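Local coordinates for iron binding protein FbpA (Mannheimia haemolytica, PDB 1Q35) that binds ferric iron in the periplasm, probably handing it on for uptake into the cell, as a member of the bacterial solute-binding protein 1 family, at residues A[133-136]-A[142-145]. Sequence-based numbering, arbitrary orientation.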
loop_
_atom_site.group_PDB
_atom_site.type_symbol
_atom_site.label_atom_id
_atom_site.label_comp_id
_atom_site.label_asym_id
_atom_site.label_seq_id
_atom_site.Cartn_x
_atom_site.Cartn_y
_atom_site.Cartn_z
ATOM N N VAL A 133 -20.206 -8.124 -0.866
ATOM C CA VAL A 133 -18.835 -7.615 -0.956
ATOM C C VAL A 133 -18.777 -6.097 -0.756
ATOM O O VAL A 133 -19.603 -5.368 -1.285
ATOM C CB VAL A 133 -18.197 -7.998 -2.304
ATOM C CG1 VAL A 133 -16.717 -7.603 -2.337
ATOM C CG2 VAL A 133 -18.376 -9.497 -2.570
ATOM N N CYS A 134 -17.797 -5.636 0.018
ATOM C CA CYS A 134 -17.528 -4.207 0.200
ATOM C C CYS A 134 -16.107 -3.891 -0.265
ATOM O O CYS A 134 -15.158 -4.578 0.109
ATOM C CB CYS A 134 -17.522 -3.831 1.694
ATOM S SG CYS A 134 -19.041 -3.441 2.586
ATOM N N VAL A 135 -15.962 -2.848 -1.069
ATOM C CA VAL A 135 -14.651 -2.343 -1.449
ATOM C C VAL A 135 -14.726 -0.823 -1.538
ATOM O O VAL A 135 -15.748 -0.260 -1.953
ATOM C CB VAL A 135 -14.122 -2.981 -2.740
ATOM C CG1 VAL A 135 -14.908 -2.523 -3.924
ATOM C CG2 VAL A 135 -12.631 -2.688 -2.918
ATOM N N ARG A 136 -13.653 -0.155 -1.132
ATOM C CA ARG A 136 -13.545 1.286 -1.330
ATOM C C ARG A 136 -13.492 1.607 -2.824
ATOM O O ARG A 136 -13.432 0.708 -3.660
ATOM C CB ARG A 136 -12.308 1.837 -0.628
ATOM C CG ARG A 136 -11.008 1.531 -1.352
ATOM C CD ARG A 136 -9.780 1.821 -0.549
ATOM N NE ARG A 136 -9.641 3.240 -0.238
ATOM C CZ ARG A 136 -8.734 3.720 0.589
ATOM N NH1 ARG A 136 -7.904 2.895 1.215
ATOM N NH2 ARG A 136 -8.670 5.027 0.803
ATOM N N TYR A 142 -4.603 1.679 -4.218
ATOM C CA TYR A 142 -4.410 0.322 -3.707
ATOM C C TYR A 142 -5.204 -0.688 -4.538
ATOM O O TYR A 142 -4.720 -1.781 -4.823
ATOM C CB TYR A 142 -4.833 0.191 -2.247
ATOM C CG TYR A 142 -4.072 1.010 -1.232
ATOM C CD1 TYR A 142 -2.703 1.249 -1.351
ATOM C CD2 TYR A 142 -4.728 1.519 -0.114
ATOM C CE1 TYR A 142 -2.023 1.983 -0.394
ATOM C CE2 TYR A 142 -4.048 2.244 0.854
ATOM C CZ TYR A 142 -2.694 2.474 0.701
ATOM O OH TYR A 142 -1.975 3.180 1.630
ATOM N N ASN A 143 -6.434 -0.339 -4.900
ATOM C CA ASN A 143 -7.241 -1.185 -5.769
ATOM C C ASN A 143 -6.713 -1.219 -7.197
ATOM O O ASN A 143 -6.586 -2.281 -7.782
ATOM C CB ASN A 143 -8.704 -0.730 -5.775
ATOM C CG ASN A 143 -9.440 -1.080 -4.499
ATOM O OD1 ASN A 143 -9.068 -2.014 -3.773
ATOM N ND2 ASN A 143 -10.501 -0.330 -4.218
ATOM N N VAL A 144 -6.403 -0.063 -7.768
ATOM C CA VAL A 144 -5.969 -0.018 -9.157
ATOM C C VAL A 144 -4.678 -0.829 -9.330
ATOM O O VAL A 144 -4.535 -1.533 -10.313
ATOM C CB VAL A 144 -5.830 1.432 -9.688
ATOM C CG1 VAL A 144 -5.377 1.432 -11.142
ATOM C CG2 VAL A 144 -7.161 2.181 -9.562
ATOM N N SER A 145 -3.750 -0.754 -8.378
ATOM C CA SER A 145 -2.516 -1.536 -8.494
ATOM C C SER A 145 -2.771 -3.042 -8.373
ATOM O O SER A 145 -2.109 -3.831 -9.033
ATOM C CB SER A 145 -1.458 -1.051 -7.507
ATOM O OG SER A 145 -0.946 0.197 -7.944
#
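With CG set between its backbone N and carbonyl carbon (chi1 76°), Arg-136 sends its chain past the amide of Asn-143 and, after a bend at chi3 (-64°), brings the guanidinium to the ring of Tyr-142. There NH1 lies at the edge of the Tyr-142 ring, near its plane, 3.7 Å from CD2; the guanidinium and ring planes are 71° apart. NH1 also has a long, weak ion pair with Asp-178 on helix 178-187, and a formic acid molecule, probably from the crystallisation liquor, sits nearby. Closer to the backbone, the Asn-143 amide meets Val-135 head on: CG2 of the valine is 3.4 Å from ND2 and 3.7 Å from OD1 of Asn-143. The same ND2 stands 3.5 Å from CG of Arg-136 and 3.2 Å from the carbonyl O of Arg-136, so the amide nitrogen nestles into the corner formed by the valine methyl, the Arg-136 carbonyl O and the start of the arginine chain. Two hydrogen bonds outside the pair satisfy this buried amide at both ends and fix its rotation, OD1 accepting from Arg-103 and ND2 donating to the carbonyl O of Ser-137. The contact ties segment 133-136, which includes strand residues and is anchored by the Cys-134 to Cys-190 disulfide, to the first turn of helix 141-168. Tyr-142 on that turn is one of the ferric ion ligands; no iron is bound in this apo structure, and its side chain lies close to Tyr-198 and Tyr-199, the tyrosines that join it in the iron site of this periplasmic binding protein.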